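Local coordinates for VC0179-like protein (Escherichia coli, PDB 4XJ6) that probably joins ATP and GTP into the cyclic dinucleotide cyclic GMP-AMP, as a magnesium-dependent bacterial homologue of cyclic GMP-AMP synthase, at residues 14-17 with 18-22; 322-325 with 326-330; 367-370 with 371-375. One frame throughout, in Å; residues are numbered along the deposited sequence.

Interaction 1 (14-17 with 18-22)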
loop_
_atom_site.group_PDB
_atom_site.type_symbol
_atom_site.label_atom_id
_atom_site.label_comp_id
_atom_site.label_asym_id
_atom_site.label_seq_id
_atom_site.Cartn_x
_atom_site.Cartn_y
_atom_site.Cartn_z
ATOM N N ASP A 14 -1.741 21.990 14.932
ATOM C CA ASP A 14 -1.081 21.398 16.097
ATOM C C ASP A 14 -1.740 20.119 16.619
ATOM O O ASP A 14 -1.182 19.444 17.484
ATOM C CB ASP A 14 -0.994 22.423 17.229
ATOM C CG ASP A 14 -2.318 23.106 17.505
ATOM O OD1 ASP A 14 -3.364 22.593 17.057
ATOM O OD2 ASP A 14 -2.312 24.157 18.180
ATOM N N GLY A 15 -2.917 19.786 16.098
ATOM C CA GLY A 15 -3.598 18.563 16.490
ATOM C C GLY A 15 -3.020 17.333 15.812
ATOM O O GLY A 15 -2.133 17.443 14.967
ATOM N N LEU A 16 -3.532 16.159 16.173
ATOM C CA LEU A 16 -2.993 14.897 15.669
ATOM C C LEU A 16 -3.206 14.719 14.166
ATOM O O LEU A 16 -2.322 14.227 13.464
ATOM C CB LEU A 16 -3.611 13.721 16.427
ATOM C CG LEU A 16 -3.055 12.337 16.085
ATOM C CD1 LEU A 16 -1.541 12.317 16.249
ATOM C CD2 LEU A 16 -3.717 11.261 16.943
ATOM N N ILE A 17 -4.374 15.123 13.675
ATOM C CA ILE A 17 -4.675 15.025 12.252
ATOM C C ILE A 17 -3.711 15.893 11.442
ATOM O O ILE A 17 -3.329 15.546 10.324
ATOM C CB ILE A 17 -6.138 15.433 11.953
ATOM C CG1 ILE A 17 -6.448 15.263 10.463
ATOM C CG2 ILE A 17 -6.421 16.856 12.427
ATOM C CD1 ILE A 17 -7.857 15.644 10.087
ATOM N N SER A 18 -3.296 17.010 12.026
ATOM C CA SER A 18 -2.364 17.910 11.369
ATOM C C SER A 18 -0.960 17.321 11.328
ATOM O O SER A 18 -0.202 17.563 10.388
ATOM C CB SER A 18 -2.352 19.260 12.077
ATOM O OG SER A 18 -3.642 19.843 12.057
ATOM N N LYS A 19 -0.619 16.552 12.357
ATOM C CA LYS A 19 0.674 15.885 12.418
ATOM C C LYS A 19 0.720 14.705 11.457
ATOM O O LYS A 19 1.789 14.315 10.992
ATOM C CB LYS A 19 0.969 15.407 13.842
ATOM C CG LYS A 19 0.991 16.508 14.886
ATOM C CD LYS A 19 2.070 17.531 14.590
ATOM C CE LYS A 19 2.113 18.596 15.667
ATOM N NZ LYS A 19 3.207 19.574 15.433
ATOM N N LEU A 20 -0.446 14.138 11.167
ATOM C CA LEU A 20 -0.529 12.953 10.322
ATOM C C LEU A 20 -0.684 13.301 8.844
ATOM O O LEU A 20 0.025 12.758 7.996
ATOM C CB LEU A 20 -1.693 12.062 10.760
ATOM C CG LEU A 20 -1.576 11.377 12.121
ATOM C CD1 LEU A 20 -2.805 10.510 12.401
ATOM C CD2 LEU A 20 -0.286 10.561 12.213
ATOM N N LYS A 21 -1.616 14.197 8.537
ATOM C CA LYS A 21 -1.940 14.493 7.150
ATOM C C LYS A 21 -0.867 15.332 6.466
ATOM O O LYS A 21 -0.320 16.269 7.047
ATOM C CB LYS A 21 -3.286 15.203 7.060
ATOM C CG LYS A 21 -3.937 15.074 5.697
ATOM C CD LYS A 21 -5.314 15.701 5.675
ATOM C CE LYS A 21 -6.131 15.148 4.519
ATOM N NZ LYS A 21 -5.393 15.228 3.224
ATOM N N LEU A 22 -0.583 14.986 5.215
ATOM C CA LEU A 22 0.397 15.697 4.403
ATOM C C LEU A 22 -0.157 17.029 3.908
ATOM O O LEU A 22 -1.356 17.163 3.673
ATOM C CB LEU A 22 0.827 14.842 3.205
ATOM C CG LEU A 22 1.869 13.735 3.385
ATOM C CD1 LEU A 22 1.422 12.659 4.362
ATOM C CD2 LEU A 22 2.189 13.116 2.038
#
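Leu20 folds back over Leu16, one turn earlier in the short helix 16-20. Its CB lies 3.5 Å from Leu16 O, the carbonyl that also receives Leu20 N. CG comes closer still, 3.2 Å from Leu16 O, because chi1 of -68° sets it beside the backbone N and turns it back along the helix. Beyond it, CD1 reaches the preceding turn and rests 4.1 Å from Leu16 CG, the two side chains meeting at a slant. Leu16 comes to this meeting with CG swung away from its own backbone N (chi1 -175°). Both leucines also pack on Phe281 of helix 274-289, and Leu20 touches Ala284 there, so the pair forms the inner side of the turn. The side chain of Leu20 is still about 10 Å from a bound 3'-deoxy-GTP.

On the flank, Lys19 runs back along the start of the helix: its CG is 3.3 Å from Gly15 O, and its CE passes Asp14 O at a looser distance. Ser18 CB lies near Gly15 O too, while its hydroxyl is hydrogen-bonded to His11 O.

The backbone closes in sequence. Lys19 N donates to Gly15 O, Leu20 N to Leu16 O, and Lys21 N to Ile17 O in a straighter bond of 2.8 Å (N-H...O 166°). At the far end Arg120 NH1 is hydrogen-bonded to both Ser18 O and Lys19 O, and Lys21 NZ forms a salt bridge with Asp116. Gly15 as N-cap and Lys21 as first residue past the helical run leave little more than one turn, a short alpha-helix in the N-terminal segment laid on the C-terminal domain.

Interaction 2 (322-325 with 326-330)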
loop_
_atom_site.group_PDB
_atom_site.type_symbol
_atom_site.label_atom_id
_atom_site.label_comp_id
_atom_site.label_asym_id
_atom_site.label_seq_id
_atom_site.Cartn_x
_atom_site.Cartn_y
_atom_site.Cartn_z
ATOM N N MET A 322 -12.925 6.955 19.673
ATOM C CA MET A 322 -11.650 6.243 19.734
ATOM C C MET A 322 -11.624 5.270 20.907
ATOM O O MET A 322 -11.031 4.194 20.820
ATOM C CB MET A 322 -10.480 7.224 19.842
ATOM C CG MET A 322 -10.137 7.935 18.539
ATOM S SD MET A 322 -9.724 6.792 17.203
ATOM C CE MET A 322 -8.246 6.030 17.859
ATOM N N LYS A 323 -12.272 5.655 22.002
ATOM C CA LYS A 323 -12.387 4.792 23.173
ATOM C C LYS A 323 -13.255 3.579 22.857
ATOM O O LYS A 323 -12.963 2.465 23.292
ATOM C CB LYS A 323 -12.962 5.567 24.359
ATOM C CG LYS A 323 -11.952 6.458 25.065
ATOM C CD LYS A 323 -12.642 7.424 26.008
ATOM C CE LYS A 323 -13.526 6.694 27.004
ATOM N NZ LYS A 323 -14.341 7.643 27.812
ATOM N N LEU A 324 -14.321 3.805 22.094
ATOM C CA LEU A 324 -15.191 2.725 21.645
ATOM C C LEU A 324 -14.422 1.744 20.769
ATOM O O LEU A 324 -14.513 0.528 20.943
ATOM C CB LEU A 324 -16.387 3.288 20.876
ATOM C CG LEU A 324 -17.249 2.276 20.123
ATOM C CD1 LEU A 324 -17.933 1.321 21.092
ATOM C CD2 LEU A 324 -18.272 2.983 19.241
ATOM N N ILE A 325 -13.665 2.292 19.826
ATOM C CA ILE A 325 -12.868 1.493 18.903
ATOM C C ILE A 325 -11.805 0.676 19.631
ATOM O O ILE A 325 -11.651 -0.519 19.378
ATOM C CB ILE A 325 -12.200 2.391 17.845
ATOM C CG1 ILE A 325 -13.253 2.931 16.877
ATOM C CG2 ILE A 325 -11.124 1.632 17.079
ATOM C CD1 ILE A 325 -12.707 3.938 15.902
ATOM N N ALA A 326 -11.083 1.326 20.540
ATOM C CA ALA A 326 -10.010 0.680 21.292
ATOM C C ALA A 326 -10.530 -0.493 22.118
ATOM O O ALA A 326 -9.900 -1.547 22.184
ATOM C CB ALA A 326 -9.315 1.690 22.193
ATOM N N ARG A 327 -11.688 -0.303 22.741
ATOM C CA ARG A 327 -12.296 -1.331 23.579
ATOM C C ARG A 327 -12.657 -2.589 22.787
ATOM O O ARG A 327 -12.439 -3.710 23.249
ATOM C CB ARG A 327 -13.547 -0.778 24.268
ATOM C CG ARG A 327 -14.464 -1.839 24.864
ATOM C CD ARG A 327 -13.926 -2.390 26.172
ATOM N NE ARG A 327 -14.407 -1.625 27.317
ATOM C CZ ARG A 327 -14.967 -2.160 28.396
ATOM N NH1 ARG A 327 -15.119 -3.474 28.486
ATOM N NH2 ARG A 327 -15.374 -1.380 29.387
ATOM N N LEU A 328 -13.197 -2.394 21.588
ATOM C CA LEU A 328 -13.765 -3.491 20.811
ATOM C C LEU A 328 -12.806 -4.062 19.769
ATOM O O LEU A 328 -13.036 -5.150 19.239
ATOM C CB LEU A 328 -15.048 -3.026 20.122
ATOM C CG LEU A 328 -16.236 -2.773 21.051
ATOM C CD1 LEU A 328 -17.447 -2.287 20.270
ATOM C CD2 LEU A 328 -16.567 -4.037 21.826
ATOM N N LEU A 329 -11.735 -3.330 19.477
ATOM C CA LEU A 329 -10.774 -3.749 18.457
ATOM C C LEU A 329 -10.180 -5.148 18.686
ATOM O O LEU A 329 -10.074 -5.922 17.736
ATOM C CB LEU A 329 -9.638 -2.729 18.343
ATOM C CG LEU A 329 -8.730 -2.921 17.130
ATOM C CD1 LEU A 329 -9.457 -2.530 15.848
ATOM C CD2 LEU A 329 -7.435 -2.140 17.289
ATOM N N PRO A 330 -9.787 -5.485 19.934
ATOM C CA PRO A 330 -9.223 -6.830 20.106
ATOM C C PRO A 330 -10.233 -7.947 19.843
ATOM O O PRO A 330 -9.848 -9.034 19.408
ATOM C CB PRO A 330 -8.784 -6.841 21.574
ATOM C CG PRO A 330 -8.626 -5.417 21.938
ATOM C CD PRO A 330 -9.679 -4.696 21.175
#
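Ile325, Ala326 and Leu324 lie at the middle of this helical turn, and each meets a residue of the other segment in its own way. Ile325 does so mainly through its carbonyl oxygen, which accepts a short but bent bond from Leu329 N (2.8 Å, N-H...O 132°), with a second, weak bond from Leu328 N. Leu329 CB settles 3.2 Å from the same Ile325 O. The isoleucine side chain itself faces Val278 and Val304, on helices 274-289 and 297-310.

Ala326 looks the other way along the chain. Its N donates to Met322 O in a fairly straight bond (2.9 Å, N-H...O 160°), and its small CB sits 3.3 Å from that oxygen.

Leu324 supplies the apolar step: its CD1 meets Leu328 CD1 at 3.7 Å, methyl against methyl. Leu328 holds CG beside its backbone N (chi1 -70°), which also brings CG over Leu324 O, and both leucines touch Glu311. Pro330 lacks an N-H to give to the turn before, and the helix kinks there. The whole is a run of i to i+4 contacts ending at a proline kink, in a helix of the C-terminal domain of the cyclic GMP-AMP synthase family.

Interaction 3 (367-370 with 371-375)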
loop_
_atom_site.group_PDB
_atom_site.type_symbol
_atom_site.label_atom_id
_atom_site.label_comp_id
_atom_site.label_asym_id
_atom_site.label_seq_id
_atom_site.Cartn_x
_atom_site.Cartn_y
_atom_site.Cartn_z
ATOM N N GLU A 367 -5.073 -4.786 23.033
ATOM C CA GLU A 367 -5.757 -4.730 24.321
ATOM C C GLU A 367 -5.159 -3.649 25.220
ATOM O O GLU A 367 -5.825 -3.134 26.117
ATOM C CB GLU A 367 -5.696 -6.090 25.014
ATOM C CG GLU A 367 -6.541 -7.164 24.337
ATOM C CD GLU A 367 -6.241 -8.560 24.844
ATOM O OE1 GLU A 367 -5.159 -8.759 25.433
ATOM O OE2 GLU A 367 -7.087 -9.459 24.653
ATOM N N GLY A 368 -3.903 -3.297 24.970
ATOM C CA GLY A 368 -3.236 -2.282 25.765
ATOM C C GLY A 368 -3.719 -0.870 25.480
ATOM O O GLY A 368 -3.594 0.015 26.327
ATOM N N LEU A 369 -4.272 -0.663 24.289
ATOM C CA LEU A 369 -4.682 0.670 23.852
ATOM C C LEU A 369 -5.781 1.293 24.711
ATOM O O LEU A 369 -5.673 2.453 25.108
ATOM C CB LEU A 369 -5.149 0.630 22.395
ATOM C CG LEU A 369 -5.647 1.968 21.840
ATOM C CD1 LEU A 369 -4.587 3.056 21.999
ATOM C CD2 LEU A 369 -6.076 1.836 20.385
ATOM N N TYR A 370 -6.836 0.530 24.979
ATOM C CA TYR A 370 -7.991 1.038 25.717
ATOM C C TYR A 370 -7.604 1.556 27.098
ATOM O O TYR A 370 -8.166 2.539 27.583
ATOM C CB TYR A 370 -9.058 -0.052 25.846
ATOM C CG TYR A 370 -10.358 0.419 26.462
ATOM C CD1 TYR A 370 -11.054 1.497 25.927
ATOM C CD2 TYR A 370 -10.900 -0.226 27.564
ATOM C CE1 TYR A 370 -12.243 1.928 26.482
ATOM C CE2 TYR A 370 -12.090 0.194 28.125
ATOM C CZ TYR A 370 -12.759 1.272 27.579
ATOM O OH TYR A 370 -13.945 1.699 28.135
ATOM N N GLY A 371 -6.632 0.900 27.723
ATOM C CA GLY A 371 -6.167 1.303 29.037
ATOM C C GLY A 371 -5.425 2.621 29.010
ATOM O O GLY A 371 -5.519 3.421 29.938
ATOM N N ILE A 372 -4.685 2.842 27.931
ATOM C CA ILE A 372 -3.917 4.065 27.757
ATOM C C ILE A 372 -4.833 5.280 27.599
ATOM O O ILE A 372 -4.609 6.327 28.209
ATOM C CB ILE A 372 -2.981 3.958 26.538
ATOM C CG1 ILE A 372 -1.868 2.943 26.813
ATOM C CG2 ILE A 372 -2.413 5.321 26.176
ATOM C CD1 ILE A 372 -1.032 2.616 25.598
ATOM N N LEU A 373 -5.878 5.124 26.790
ATOM C CA LEU A 373 -6.817 6.208 26.513
ATOM C C LEU A 373 -7.612 6.621 27.752
ATOM O O LEU A 373 -8.055 7.766 27.862
ATOM C CB LEU A 373 -7.782 5.803 25.397
ATOM C CG LEU A 373 -7.154 5.516 24.032
ATOM C CD1 LEU A 373 -8.233 5.239 22.999
ATOM C CD2 LEU A 373 -6.265 6.672 23.590
ATOM N N LEU A 374 -7.794 5.685 28.678
ATOM C CA LEU A 374 -8.565 5.950 29.887
ATOM C C LEU A 374 -7.698 6.512 31.007
ATOM O O LEU A 374 -8.170 7.305 31.824
ATOM C CB LEU A 374 -9.262 4.679 30.358
ATOM C CG LEU A 374 -10.516 4.300 29.576
ATOM C CD1 LEU A 374 -10.792 2.834 29.764
ATOM C CD2 LEU A 374 -11.699 5.135 30.039
ATOM N N ALA A 375 -6.437 6.093 31.047
ATOM C CA ALA A 375 -5.491 6.612 32.026
ATOM C C ALA A 375 -5.206 8.075 31.724
ATOM O O ALA A 375 -5.108 8.905 32.626
ATOM C CB ALA A 375 -4.204 5.796 32.016
HETATM O O HOH W 1 -5.970 -1.827 28.202
#
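Tyr370 and Leu374 make a CH-pi contact one helical turn apart. Leu374 CD1 lies over one face of the phenol ring, 3.5 Å from its centroid and 19° off the ring normal. It is displaced toward the hydroxyl end, where Tyr370 CZ is its nearest atom at 3.3 Å. The ring gets there because chi1 of -174° puts CG beside its own carbonyl carbon and leans the phenol along the helix toward the later turn.

A looser apolar pair accompanies it: Leu369 CD1 stands 4.1 Å from Leu373 CG. Leu369 and Leu373 are buried, packing on helix 382-393 through Ala392 and through Ile389 and Phe393 respectively. Ile372 lays CG1 3.4 Å from Gly368 O, a contact of carbon with a carbonyl.

This is helix 357-377 of the C-terminal domain, a solvent-flanked alpha-helix with leucines spaced i to i+4 on its inner side.

Among the backbone bonds, Leu373 N to Leu369 O is straight (3.2 Å, N-H...O 160°). Ile372 N to Gly368 O and Leu374 N to Tyr370 O are longer and weak.

Glu367 O and Gly371 N stand 4.4 Å apart, where a direct i to i+4 bond would otherwise lie, and a water bridges the gap, accepting a weak bond from Gly371 N at 2.8 Å.

In the fold
The three contacts follow one another along the chain, interaction 1 near the N-terminus, interactions 2 and 3 on the successive helices 318-335 and 357-377. These two helices pack directly: the centres of interactions 2 and 3 are about 9 Å apart, Ala326 CB lies 3.7 Å from Leu369 CG, and Arg327 lies against Tyr370. Interaction 1 stands about 21 Å from each, centre to centre, without touching either. Helix 274-289 joins all three, since Phe281 meets Leu16, Leu20 and Met322, while Met282 meets Met322, Leu329 and Leu369. The N-terminal turn is thus packed onto the C-terminal helical domain.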